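Local coordinates for protein putative trimethylamine methyltransferase (Rhizobium meliloti, PDB 4YYC) that probably transfers methyl groups, as a putative trimethylamine methyltransferase, at residues N163-A168 with G179-P184; Y169-M174 with E405-D410; A156-F161 with V197-R202. All coordinates share one frame; numbering follows the deposited sequence. Where two conformers were deposited one is given.

Contact 1 (N163-A168 with G179-P184); sequences NFVKLA and GTVCEP
The helical turn that carries Phe-164 and the irregular chain around Val-181 approach to 6.5 Å between the CA atoms of these two residues, the nearest backbone pair of the two segments. This is helix-on-loop packing: helix 158-170 lies against the connection that leads on from it to helix 192-202. An inverse gamma turn centred on Thr-180 turns the connection there, with Val-181 as its last residue. Everything that meets across the interface is apolar. Val-181 aims its CB at the helix, and its CG2 methyl does the touching, 3.7 Å from Phe-164 CB. The methyl therefore meets the base of the phenylalanine side chain rather than its ring. With CG1 turned anti to the carbonyl carbon (chi1 -63°), CG2 falls between the backbone N and that carbon, and from there it also approaches Val-165 CG2 at 4.3 Å. One methyl thus bears on two consecutive helical side chains. The Phe-164 ring itself extends toward Tyr-404, whose ring it meets with planes at about 30°. On the loop side, Val-181 O is hydrogen-bonded to Ser-402 OG. Cys-182 adds a looser touch of its own: its SG stands obliquely to the Phe-164 ring, 4.4 Å from CD2.

Contact 2 (Y169-M174 with E405-D410); sequences YMAPSM and EKFMID
Ala-171 and Met-174 meet Phe-407 through side chains alone, for the closest backbones, at Ala-171 and Met-408, are 8.3 Å apart between CA atoms. The motif on one side is a type I beta turn from Ala-171 to Met-174, formed where the chain leaves helix 158-170; on the other is the first part of helix 404-420. The turn is closed by Met-174 N bonding to Ala-171 O at 3.2 Å, and this brings both of its end residues round to the same aromatic ring. Met-174, a selenomethionine in this crystal, makes the closer touch. Its CG starts opposite the backbone N (chi1 -171°), and the chain then bends at chi2 and again at chi3, carrying the CE methyl onto the ring obliquely. CE lies 3.9 Å from Phe-407 CE2, and CZ is equally near, so the methyl sits beside one ring bond. The two side chains come from opposite directions. Ala-171 adds a lighter contact, its CB 4.4 Å from Phe-407 CE1. Phe-164 and Leu-167 of helix 158-170 also pack against the ring. Lys-206 NZ gathers the carbonyl oxygens of Ala-168, Tyr-169 and Met-174, tying the end of that helix to the turn. Helix 404-420 also reaches the dimer interface here, where Ile-409 packs on His-372 of the second subunit. A salt bridge within helix 404-420 spans one turn, Lys-406 NZ to Asp-410 OD2 at 2.7 Å; the oxygen receives it on its syn lone pair.

Contact 3 (A156-F161 with V197-R202); sequences ATIEDF and VYSHIR
An offset edge-to-face aromatic pair, Phe-161 with His-200, joins the opening turns of helix 158-170 to the last part of helix 192-202. The edge of the phenylalanine is directed at the face of the imidazole, with ring centroids 5.4 Å apart and planes at 75°. The nearest atoms are Phe-161 CZ and His-200 NE2, 3.6 Å apart. NE2 is also hydrogen-bonded to Gly-179 O and ND1 to Ser-177 OG, and this pair of bonds fixes the rotation of the imidazole that the phenylalanine meets. Ser-199 comes in at the edge of the Phe-161 ring, near its plane, with its CB 3.7 Å from CD1. Its OG bonds back to Asp-195 O within its own helix, so the residue offers the ring mainly its methylene. Phe-161 reaches both neighbours because its CG lies anti to the backbone N (chi1 -167°), which extends the ring across to the second helix. Helix 192-202 sits beside a largely parallel sheet, consistent with the TIM-barrel fold of this family: His-200 packs on Phe-208 of strand 208-209. Were Phe-161 cut back to an alanine, the His-200 face and the Ser-199 methylene would probably lose their aromatic partner and a gap would open between the two helices. The start of the first helix is secured by a capping box. Asp-160 N bonds Thr-157 OG1 at 3.1 Å, nearly straight at 164°, and Thr-157 N returns the bond to the anti lone pair of Asp-160 OD2. Three residues before Phe-161 on the same helix, Ile-158 CD1 approaches Ser-199 OG at 4.1 Å.

In the fold
Helix 158-170 is common to all three contacts, which follow one another along it: contact 3 at its start, contact 1 in its middle, contact 2 where it ends. Contacts 1 and 3 are closest, with centres about 6 Å apart, and Gly-179 O of contact 1 lies 2.8 Å from His-200 NE2 of contact 3, the hydrogen bond that links them. Contacts 1 and 2 have centres about 11 Å apart and touch where Ala-168 O lies 3.5 Å from Met-174 CB. Contacts 2 and 3 do not touch; their nearest atoms are about 8 Å apart. An unidentified bound ligand lies about 11 Å from the Cys-182 side chain and about 12 Å from that of Phe-161.

Contact 1 (N163-A168 with G179-P184)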
ATOM      1  N   ASN A 163      -5.244  28.361  -6.178  1.00 15.81           N
ATOM      2  CA  ASN A 163      -5.338  27.222  -7.082  1.00 15.75           C
ATOM      3  C   ASN A 163      -5.503  25.895  -6.310  1.00 15.28           C
ATOM      4  O   ASN A 163      -6.275  25.032  -6.735  1.00 15.49           O
ATOM      5  CB  ASN A 163      -4.162  27.146  -8.025  1.00 16.38           C
ATOM      6  CG  ASN A 163      -4.206  28.188  -9.110  1.00 17.41           C
ATOM      7  OD1 ASN A 163      -5.272  28.735  -9.411  1.00 18.33           O
ATOM      8  ND2 ASN A 163      -3.066  28.461  -9.722  1.00 18.13           N
ATOM      9  N   PHE A 164      -4.750  25.708  -5.244  1.00 14.65           N
ATOM     10  CA  PHE A 164      -4.867  24.492  -4.440  1.00 14.66           C
ATOM     11  C   PHE A 164      -6.211  24.405  -3.751  1.00 14.73           C
ATOM     12  O   PHE A 164      -6.765  23.318  -3.674  1.00 15.18           O
ATOM     13  CB  PHE A 164      -3.719  24.301  -3.463  1.00 14.89           C
ATOM     14  CG  PHE A 164      -2.432  23.812  -4.130  1.00 15.54           C
ATOM     15  CD1 PHE A 164      -2.309  22.494  -4.554  1.00 16.18           C
ATOM     16  CD2 PHE A 164      -1.320  24.656  -4.278  1.00 16.16           C
ATOM     17  CE1 PHE A 164      -1.138  22.044  -5.156  1.00 16.51           C
ATOM     18  CE2 PHE A 164      -0.145  24.208  -4.922  1.00 16.54           C
ATOM     19  CZ  PHE A 164      -0.087  22.912  -5.379  1.00 16.84           C
ATOM     20  N   VAL A 165      -6.731  25.542  -3.266  1.00 14.86           N
ATOM     21  CA  VAL A 165      -8.064  25.532  -2.721  1.00 15.15           C
ATOM     22  C   VAL A 165      -9.087  25.107  -3.779  1.00 15.51           C
ATOM     23  O   VAL A 165      -9.976  24.298  -3.510  1.00 15.22           O
ATOM     24  CB  VAL A 165      -8.435  26.851  -2.054  1.00 15.66           C
ATOM     25  CG1 VAL A 165      -9.879  26.829  -1.598  1.00 16.14           C
ATOM     26  CG2 VAL A 165      -7.545  27.067  -0.836  1.00 15.91           C
ATOM     27  N   LYS A 166      -8.957  25.659  -4.983  1.00 15.65           N
ATOM     28  CA  LYS A 166      -9.829  25.289  -6.084  1.00 16.32           C
ATOM     29  C   LYS A 166      -9.756  23.793  -6.412  1.00 15.99           C
ATOM     30  O   LYS A 166     -10.775  23.137  -6.577  1.00 16.02           O
ATOM     31  CB  LYS A 166      -9.523  26.118  -7.341  1.00 17.03           C
ATOM     32  CG  LYS A 166      -9.786  27.626  -7.197  1.00 17.93           C
ATOM     33  CD  LYS A 166      -9.346  28.336  -8.468  1.00 19.22           C
ATOM     34  CE  LYS A 166      -9.700  29.803  -8.424  1.00 20.53           C
ATOM     35  NZ  LYS A 166      -9.221  30.580  -9.586  1.00 21.06           N
ATOM     36  N   LEU A 167      -8.527  23.255  -6.511  1.00 15.63           N
ATOM     37  CA  LEU A 167      -8.378  21.843  -6.840  1.00 15.74           C
ATOM     38  C   LEU A 167      -8.911  20.940  -5.748  1.00 15.29           C
ATOM     39  O   LEU A 167      -9.509  19.886  -6.040  1.00 15.44           O
ATOM     40  CB  LEU A 167      -6.903  21.526  -7.100  1.00 15.77           C
ATOM     41  CG  LEU A 167      -6.277  22.190  -8.347  1.00 16.24           C
ATOM     42  CD1 LEU A 167      -4.804  21.845  -8.352  1.00 16.77           C
ATOM     43  CD2 LEU A 167      -6.900  21.750  -9.645  1.00 16.59           C
ATOM     44  N   ALA A 168      -8.753  21.362  -4.495  1.00 14.76           N
ATOM     45  CA  ALA A 168      -9.314  20.617  -3.381  1.00 14.59           C
ATOM     46  C   ALA A 168     -10.852  20.649  -3.375  1.00 14.88           C
ATOM     47  O   ALA A 168     -11.490  19.639  -3.046  1.00 15.03           O
ATOM     48  CB  ALA A 168      -8.806  21.158  -2.054  1.00 14.64           C
ATOM     49  N   GLY A 179      -5.710  23.805   5.214  1.00 14.81           N
ATOM     50  CA  GLY A 179      -5.215  24.941   5.931  1.00 15.44           C
ATOM     51  C   GLY A 179      -4.158  25.634   5.112  1.00 15.46           C
ATOM     52  O   GLY A 179      -4.457  26.259   4.102  1.00 15.96           O
ATOM     53  N   THR A 180      -2.911  25.493   5.497  1.00 15.14           N
ATOM     54  CA  THR A 180      -1.791  26.150   4.814  1.00 15.36           C
ATOM     55  C   THR A 180      -1.397  25.283   3.606  1.00 14.99           C
ATOM     56  O   THR A 180      -0.365  24.629   3.586  1.00 14.89           O
ATOM     57  CB  THR A 180      -0.631  26.293   5.790  1.00 16.05           C
ATOM     58  OG1 THR A 180      -1.081  27.011   6.941  1.00 17.05           O
ATOM     59  CG2 THR A 180       0.564  26.975   5.186  1.00 16.45           C
ATOM     60  N   VAL A 181      -2.219  25.325   2.565  1.00 14.56           N
ATOM     61  CA  VAL A 181      -1.995  24.454   1.397  1.00 14.72           C
ATOM     62  C   VAL A 181      -0.652  24.759   0.747  1.00 15.08           C
ATOM     63  O   VAL A 181      -0.017  23.870   0.182  1.00 15.92           O
ATOM     64  CB  VAL A 181      -3.169  24.477   0.409  1.00 14.42           C
ATOM     65  CG1 VAL A 181      -4.417  23.938   1.076  1.00 14.40           C
ATOM     66  CG2 VAL A 181      -3.463  25.876  -0.172  1.00 14.87           C
ATOM     67  N   CYS A 182      -0.239  26.019   0.856  1.00 15.48           N
ATOM     68  CA  CYS A 182       1.148  26.436   0.678  1.00 16.04           C
ATOM     69  C   CYS A 182       1.321  27.729   1.451  1.00 16.61           C
ATOM     70  O   CYS A 182       0.353  28.270   1.939  1.00 16.30           O
ATOM     71  CB  CYS A 182       1.504  26.574  -0.793  1.00 16.56           C
ATOM     72  SG  CYS A 182       0.480  27.743  -1.731  1.00 18.17           S
ATOM     73  N   GLU A 183       2.541  28.187   1.587  1.00 16.94           N
ATOM     74  CA  GLU A 183       2.829  29.422   2.303  1.00 18.83           C
ATOM     75  C   GLU A 183       2.974  30.546   1.288  1.00 18.76           C
ATOM     76  O   GLU A 183       3.961  30.570   0.541  1.00 19.55           O
ATOM     77  CB  GLU A 183       4.144  29.214   3.070  1.00 20.94           C
ATOM     78  CG  GLU A 183       4.520  30.334   4.014  1.00 24.19           C
ATOM     79  CD  GLU A 183       3.620  30.417   5.228  1.00 26.85           C
ATOM     80  OE1 GLU A 183       3.234  29.366   5.778  1.00 30.22           O
ATOM     81  OE2 GLU A 183       3.332  31.551   5.678  1.00 29.76           O
ATOM     82  N   PRO A 184       2.030  31.492   1.222  1.00 19.00           N
ATOM     83  CA  PRO A 184       2.123  32.553   0.156  1.00 19.49           C
ATOM     84  C   PRO A 184       3.165  33.615   0.444  1.00 19.81           C
ATOM     85  O   PRO A 184       3.030  34.361   1.434  1.00 21.18           O
ATOM     86  CB  PRO A 184       0.723  33.165   0.119  1.00 20.34           C
ATOM     87  CG  PRO A 184       0.155  32.866   1.442  1.00 20.52           C
ATOM     88  CD  PRO A 184       0.758  31.590   1.970  1.00 18.91           C
TER

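Contact 2 (Y169-M174 with E405-D410)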
ATOM      1  N   TYR A 169     -11.430  21.789  -3.756  1.00 15.28           N
ATOM      2  CA  TYR A 169     -12.886  21.918  -3.894  1.00 16.15           C
ATOM      3  C   TYR A 169     -13.406  20.950  -4.960  1.00 16.47           C
ATOM      4  O   TYR A 169     -14.432  20.309  -4.782  1.00 17.00           O
ATOM      5  CB  TYR A 169     -13.249  23.373  -4.224  1.00 17.20           C
ATOM      6  CG  TYR A 169     -14.675  23.562  -4.608  1.00 18.16           C
ATOM      7  CD1 TYR A 169     -15.674  23.508  -3.657  1.00 18.79           C
ATOM      8  CD2 TYR A 169     -15.038  23.724  -5.952  1.00 19.29           C
ATOM      9  CE1 TYR A 169     -16.999  23.704  -4.003  1.00 20.33           C
ATOM     10  CE2 TYR A 169     -16.367  23.917  -6.308  1.00 20.55           C
ATOM     11  CZ  TYR A 169     -17.331  23.896  -5.332  1.00 21.14           C
ATOM     12  OH  TYR A 169     -18.648  24.059  -5.659  1.00 23.40           O
HETATM   13  N   MSE A 170     -12.681  20.837  -6.074  1.00 16.45           N
HETATM   14  CA  MSE A 170     -13.103  20.004  -7.186  1.00 17.28           C
HETATM   15  C   MSE A 170     -12.803  18.534  -6.990  1.00 16.74           C
HETATM   16  O   MSE A 170     -13.559  17.703  -7.495  1.00 17.80           O
HETATM   17  CB  MSE A 170     -12.476  20.488  -8.471  1.00 17.99           C
HETATM   18  CG  MSE A 170     -13.047  21.831  -8.865  1.00 19.44           C
HETATM   19 SE   MSE A 170     -12.301  22.519 -10.555  1.00 21.02          SE
HETATM   20  CE  MSE A 170     -10.554  23.113  -9.992  1.00 21.48           C
ATOM     21  N   ALA A 171     -11.715  18.176  -6.318  1.00 15.89           N
ATOM     22  CA  ALA A 171     -11.296  16.765  -6.149  1.00 15.79           C
ATOM     23  C   ALA A 171     -12.430  16.014  -5.413  1.00 16.14           C
ATOM     24  O   ALA A 171     -12.762  16.365  -4.274  1.00 15.83           O
ATOM     25  CB  ALA A 171     -10.047  16.685  -5.337  1.00 15.58           C
ATOM     26  N   PRO A 172     -12.983  14.945  -6.018  1.00 16.73           N
ATOM     27  CA  PRO A 172     -14.206  14.398  -5.417  1.00 17.37           C
ATOM     28  C   PRO A 172     -14.002  13.741  -4.045  1.00 16.86           C
ATOM     29  O   PRO A 172     -14.928  13.743  -3.234  1.00 17.48           O
ATOM     30  CB  PRO A 172     -14.675  13.338  -6.414  1.00 18.31           C
ATOM     31  CG  PRO A 172     -13.977  13.627  -7.657  1.00 18.98           C
ATOM     32  CD  PRO A 172     -12.795  14.505  -7.405  1.00 17.49           C
ATOM     33  N   SER A 173     -12.819  13.202  -3.764  1.00 16.27           N
ATOM     34  CA  SER A 173     -12.580  12.570  -2.464  1.00 16.27           C
ATOM     35  C   SER A 173     -11.728  13.410  -1.548  1.00 16.24           C
ATOM     36  O   SER A 173     -11.268  12.925  -0.523  1.00 16.30           O
ATOM     37  CB  SER A 173     -12.038  11.126  -2.600  1.00 16.47           C
ATOM     38  OG  SER A 173     -13.037  10.234  -3.058  1.00 16.98           O
HETATM   39  N   MSE A 174     -11.552  14.697  -1.859  1.00 16.09           N
HETATM   40  CA  MSE A 174     -10.906  15.632  -0.905  1.00 16.28           C
HETATM   41  C   MSE A 174     -12.019  16.179  -0.067  1.00 16.93           C
HETATM   42  O   MSE A 174     -12.837  16.958  -0.549  1.00 19.98           O
HETATM   43  CB  MSE A 174     -10.112  16.693  -1.665  1.00 16.42           C
HETATM   44  CG  MSE A 174      -9.256  17.558  -0.771  1.00 16.91           C
HETATM   45 SE   MSE A 174      -7.970  16.450   0.235  1.00 17.78          SE
HETATM   46  CE  MSE A 174      -6.760  16.260  -1.165  1.00 16.51           C
ATOM     47  N   GLU A 405       1.062  18.588  -9.975  1.00 14.14           N
ATOM     48  CA  GLU A 405       0.950  17.291 -10.624  1.00 14.29           C
ATOM     49  C   GLU A 405       0.762  16.198  -9.565  1.00 14.15           C
ATOM     50  O   GLU A 405      -0.077  15.284  -9.724  1.00 14.24           O
ATOM     51  CB  GLU A 405       2.176  16.986 -11.518  1.00 14.95           C
ATOM     52  CG  GLU A 405       2.154  17.834 -12.790  1.00 16.22           C
ATOM     53  CD  GLU A 405       3.440  17.768 -13.580  1.00 17.70           C
ATOM     54  OE1 GLU A 405       4.363  17.063 -13.170  1.00 19.28           O
ATOM     55  OE2 GLU A 405       3.549  18.468 -14.636  1.00 19.66           O
ATOM     56  N   LYS A 406       1.580  16.266  -8.520  1.00 13.77           N
ATOM     57  CA  LYS A 406       1.462  15.298  -7.449  1.00 13.93           C
ATOM     58  C   LYS A 406       0.073  15.339  -6.791  1.00 13.64           C
ATOM     59  O   LYS A 406      -0.499  14.299  -6.476  1.00 13.33           O
ATOM     60  CB  LYS A 406       2.541  15.534  -6.429  1.00 14.96           C
ATOM     61  CG  LYS A 406       2.497  14.693  -5.169  1.00 15.95           C
ATOM     62  CD  LYS A 406       2.855  13.306  -5.423  1.00 16.10           C
ATOM     63  CE  LYS A 406       3.398  12.469  -4.206  1.00 15.83           C
ATOM     64  NZ  LYS A 406       2.680  12.791  -2.910  1.00 16.06           N
ATOM     65  N   PHE A 407      -0.475  16.526  -6.596  1.00 12.97           N
ATOM     66  CA  PHE A 407      -1.804  16.634  -6.041  1.00 13.25           C
ATOM     67  C   PHE A 407      -2.814  15.844  -6.869  1.00 13.43           C
ATOM     68  O   PHE A 407      -3.646  15.123  -6.336  1.00 13.31           O
ATOM     69  CB  PHE A 407      -2.222  18.116  -5.972  1.00 13.66           C
ATOM     70  CG  PHE A 407      -3.563  18.315  -5.355  1.00 13.89           C
ATOM     71  CD1 PHE A 407      -4.746  18.166  -6.115  1.00 14.60           C
ATOM     72  CD2 PHE A 407      -3.663  18.652  -4.011  1.00 14.15           C
ATOM     73  CE1 PHE A 407      -5.990  18.339  -5.521  1.00 15.08           C
ATOM     74  CE2 PHE A 407      -4.934  18.863  -3.439  1.00 14.83           C
ATOM     75  CZ  PHE A 407      -6.068  18.680  -4.182  1.00 14.84           C
HETATM   76  N   MSE A 408      -2.738  15.981  -8.194  1.00 13.56           N
HETATM   77  CA  MSE A 408      -3.703  15.283  -9.076  1.00 14.29           C
HETATM   78  C   MSE A 408      -3.559  13.783  -9.011  1.00 13.87           C
HETATM   79  O   MSE A 408      -4.551  13.044  -8.991  1.00 13.61           O
HETATM   80  CB  MSE A 408      -3.564  15.789 -10.511  1.00 15.13           C
HETATM   81  CG  MSE A 408      -3.822  17.291 -10.673  1.00 16.02           C
HETATM   82 SE   MSE A 408      -5.620  17.804 -10.106  1.00 17.76          SE
HETATM   83  CE  MSE A 408      -6.592  16.717 -11.401  1.00 18.56           C
ATOM     84  N   ILE A 409      -2.322  13.312  -8.961  1.00 13.34           N
ATOM     85  CA  ILE A 409      -2.068  11.856  -8.896  1.00 13.25           C
ATOM     86  C   ILE A 409      -2.567  11.311  -7.551  1.00 13.00           C
ATOM     87  O   ILE A 409      -3.265  10.283  -7.477  1.00 12.89           O
ATOM     88  CB  ILE A 409      -0.562  11.545  -9.055  1.00 13.00           C
ATOM     89  CG1 ILE A 409      -0.083  11.949 -10.455  1.00 13.13           C
ATOM     90  CG2 ILE A 409      -0.250  10.058  -8.725  1.00 13.28           C
ATOM     91  CD1 ILE A 409       1.437  12.006 -10.569  1.00 13.14           C
ATOM     92  N   ASP A 410      -2.271  12.045  -6.485  1.00 12.79           N
ATOM     93  CA  ASP A 410      -2.656  11.601  -5.158  1.00 13.01           C
ATOM     94  C   ASP A 410      -4.178  11.612  -4.981  1.00 13.14           C
ATOM     95  O   ASP A 410      -4.744  10.694  -4.370  1.00 12.99           O
ATOM     96  CB  ASP A 410      -2.062  12.504  -4.065  1.00 13.14           C
ATOM     97  CG  ASP A 410      -0.555  12.428  -3.935  1.00 13.75           C
ATOM     98  OD1 ASP A 410       0.036  11.380  -4.270  1.00 15.08           O
ATOM     99  OD2 ASP A 410       0.054  13.410  -3.351  1.00 14.60           O
TER

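Contact 3 (A156-F161 with V197-R202)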
ATOM      1  N   ALA A 156       5.968  29.704  -3.313  1.00 15.83           N
ATOM      2  CA  ALA A 156       4.518  29.719  -3.458  1.00 15.65           C
ATOM      3  C   ALA A 156       3.948  31.128  -3.280  1.00 16.25           C
ATOM      4  O   ALA A 156       4.505  31.920  -2.540  1.00 16.60           O
ATOM      5  CB  ALA A 156       3.928  28.832  -2.385  1.00 15.58           C
ATOM      6  N   THR A 157       2.824  31.388  -3.960  1.00 16.22           N
ATOM      7  CA  THR A 157       2.138  32.682  -3.914  1.00 16.77           C
ATOM      8  C   THR A 157       0.698  32.488  -3.517  1.00 16.54           C
ATOM      9  O   THR A 157       0.190  31.374  -3.452  1.00 16.43           O
ATOM     10  CB  THR A 157       2.127  33.333  -5.299  1.00 17.33           C
ATOM     11  OG1 THR A 157       1.372  32.514  -6.202  1.00 17.95           O
ATOM     12  CG2 THR A 157       3.548  33.524  -5.818  1.00 17.79           C
ATOM     13  N   ILE A 158       0.021  33.616  -3.262  1.00 16.46           N
ATOM     14  CA  ILE A 158      -1.420  33.527  -2.991  1.00 16.48           C
ATOM     15  C   ILE A 158      -2.197  32.974  -4.171  1.00 16.80           C
ATOM     16  O   ILE A 158      -3.228  32.341  -3.968  1.00 16.38           O
ATOM     17  CB  ILE A 158      -1.947  34.894  -2.496  1.00 17.09           C
ATOM     18  CG1 ILE A 158      -3.365  34.770  -1.949  1.00 17.68           C
ATOM     19  CG2 ILE A 158      -1.846  35.949  -3.576  1.00 17.75           C
ATOM     20  CD1 ILE A 158      -3.503  33.954  -0.687  1.00 17.67           C
ATOM     21  N   GLU A 159      -1.761  33.256  -5.393  1.00 17.68           N
ATOM     22  CA  GLU A 159      -2.387  32.660  -6.567  1.00 18.68           C
ATOM     23  C   GLU A 159      -2.284  31.118  -6.497  1.00 17.38           C
ATOM     24  O   GLU A 159      -3.275  30.403  -6.739  1.00 16.59           O
ATOM     25  CB  GLU A 159      -1.781  33.193  -7.859  1.00 20.91           C
ATOM     26  CG  GLU A 159      -2.493  32.641  -9.056  1.00 23.68           C
ATOM     27  CD  GLU A 159      -2.067  33.296 -10.355  1.00 27.99           C
ATOM     28  OE1 GLU A 159      -1.417  34.389 -10.361  1.00 33.23           O
ATOM     29  OE2 GLU A 159      -2.354  32.666 -11.385  1.00 32.40           O
ATOM     30  N   ASP A 160      -1.107  30.587  -6.121  1.00 16.52           N
ATOM     31  CA  ASP A 160      -1.003  29.152  -5.953  1.00 16.04           C
ATOM     32  C   ASP A 160      -1.901  28.640  -4.837  1.00 15.59           C
ATOM     33  O   ASP A 160      -2.540  27.582  -4.962  1.00 15.51           O
ATOM     34  CB  ASP A 160       0.433  28.717  -5.597  1.00 16.22           C
ATOM     35  CG  ASP A 160       1.422  29.044  -6.643  1.00 16.85           C
ATOM     36  OD1 ASP A 160       1.221  28.631  -7.809  1.00 17.62           O
ATOM     37  OD2 ASP A 160       2.420  29.712  -6.296  1.00 17.53           O
ATOM     38  N   PHE A 161      -1.927  29.371  -3.724  1.00 15.15           N
ATOM     39  CA  PHE A 161      -2.807  28.986  -2.597  1.00 15.07           C
ATOM     40  C   PHE A 161      -4.245  28.828  -3.097  1.00 15.35           C
ATOM     41  O   PHE A 161      -4.919  27.820  -2.895  1.00 15.09           O
ATOM     42  CB  PHE A 161      -2.729  30.069  -1.520  1.00 15.32           C
ATOM     43  CG  PHE A 161      -3.331  29.679  -0.202  1.00 15.33           C
ATOM     44  CD1 PHE A 161      -4.717  29.721   0.030  1.00 15.51           C
ATOM     45  CD2 PHE A 161      -2.522  29.216   0.820  1.00 15.07           C
ATOM     46  CE1 PHE A 161      -5.239  29.316   1.246  1.00 15.54           C
ATOM     47  CE2 PHE A 161      -3.048  28.819   2.022  1.00 14.98           C
ATOM     48  CZ  PHE A 161      -4.424  28.872   2.229  1.00 15.04           C
ATOM     49  N   VAL A 197      -7.305  32.305   5.178  1.00 17.07           N
ATOM     50  CA  VAL A 197      -8.644  31.895   5.630  1.00 17.20           C
ATOM     51  C   VAL A 197      -9.725  32.332   4.617  1.00 17.69           C
ATOM     52  O   VAL A 197     -10.630  31.568   4.253  1.00 17.60           O
ATOM     53  CB  VAL A 197      -8.961  32.414   7.049  1.00 17.85           C
ATOM     54  CG1 VAL A 197     -10.425  32.181   7.412  1.00 18.05           C
ATOM     55  CG2 VAL A 197      -7.999  31.781   8.063  1.00 17.72           C
ATOM     56  N   TYR A 198      -9.637  33.565   4.153  1.00 18.01           N
ATOM     57  CA  TYR A 198     -10.602  34.066   3.182  1.00 18.62           C
ATOM     58  C   TYR A 198     -10.674  33.163   1.959  1.00 18.43           C
ATOM     59  O   TYR A 198     -11.765  32.898   1.431  1.00 18.60           O
ATOM     60  CB  TYR A 198     -10.263  35.477   2.740  1.00 19.29           C
ATOM     61  CG  TYR A 198     -11.255  36.025   1.713  1.00 20.18           C
ATOM     62  CD1 TYR A 198     -12.507  36.503   2.111  1.00 21.24           C
ATOM     63  CD2 TYR A 198     -10.964  36.029   0.375  1.00 20.56           C
ATOM     64  CE1 TYR A 198     -13.415  37.029   1.181  1.00 21.90           C
ATOM     65  CE2 TYR A 198     -11.859  36.513  -0.570  1.00 21.62           C
ATOM     66  CZ  TYR A 198     -13.093  37.007  -0.169  1.00 22.12           C
ATOM     67  OH  TYR A 198     -13.951  37.475  -1.147  1.00 23.19           O
ATOM     68  N   SER A 199      -9.515  32.690   1.506  1.00 18.15           N
ATOM     69  CA  SER A 199      -9.465  31.825   0.303  1.00 18.67           C
ATOM     70  C   SER A 199     -10.271  30.540   0.488  1.00 17.70           C
ATOM     71  O   SER A 199     -10.974  30.104  -0.412  1.00 17.49           O
ATOM     72  CB  SER A 199      -8.008  31.505  -0.071  1.00 19.37           C
ATOM     73  OG  SER A 199      -7.362  32.692  -0.429  1.00 22.33           O
ATOM     74  N   HIS A 200     -10.189  29.930   1.673  1.00 16.85           N
ATOM     75  CA  HIS A 200     -10.984  28.742   1.991  1.00 17.07           C
ATOM     76  C   HIS A 200     -12.485  29.018   1.988  1.00 17.82           C
ATOM     77  O   HIS A 200     -13.271  28.114   1.772  1.00 18.87           O
ATOM     78  CB  HIS A 200     -10.562  28.138   3.330  1.00 16.96           C
ATOM     79  CG  HIS A 200      -9.197  27.499   3.301  1.00 16.48           C
ATOM     80  ND1 HIS A 200      -8.940  26.349   2.587  1.00 16.39           N
ATOM     81  CD2 HIS A 200      -8.025  27.843   3.883  1.00 16.52           C
ATOM     82  CE1 HIS A 200      -7.675  26.014   2.736  1.00 16.45           C
ATOM     83  NE2 HIS A 200      -7.097  26.899   3.523  1.00 16.38           N
ATOM     84  N   ILE A 201     -12.875  30.261   2.229  1.00 17.83           N
ATOM     85  CA  ILE A 201     -14.295  30.623   2.244  1.00 18.44           C
ATOM     86  C   ILE A 201     -14.782  30.985   0.865  1.00 19.11           C
ATOM     87  O   ILE A 201     -15.889  30.569   0.485  1.00 19.47           O
ATOM     88  CB  ILE A 201     -14.565  31.755   3.264  1.00 18.80           C
ATOM     89  CG1 ILE A 201     -14.123  31.324   4.652  1.00 18.55           C
ATOM     90  CG2 ILE A 201     -16.034  32.151   3.223  1.00 19.55           C
ATOM     91  CD1 ILE A 201     -14.005  32.428   5.678  1.00 19.05           C
ATOM     92  N   ARG A 202     -13.980  31.772   0.147  1.00 19.71           N
ATOM     93  CA  ARG A 202     -14.387  32.316  -1.167  0.50 20.71           C
ATOM     94  C   ARG A 202     -14.349  31.232  -2.255  1.00 20.72           C
ATOM     95  O   ARG A 202     -15.227  31.197  -3.122  1.00 21.75           O
ATOM     96  CB  ARG A 202     -13.482  33.509  -1.527  0.50 21.43           C
ATOM     97  CG  ARG A 202     -13.734  34.220  -2.863  0.50 22.62           C
ATOM     98  CD  ARG A 202     -15.146  34.787  -3.021  0.50 23.73           C
ATOM     99  NE  ARG A 202     -16.032  33.688  -3.308  0.50 24.44           N
ATOM    100  CZ  ARG A 202     -17.269  33.744  -3.750  0.50 25.37           C
ATOM    101  NH1 ARG A 202     -17.857  34.893  -4.089  0.50 26.29           N
ATOM    102  NH2 ARG A 202     -17.871  32.564  -3.898  0.50 25.22           N
TER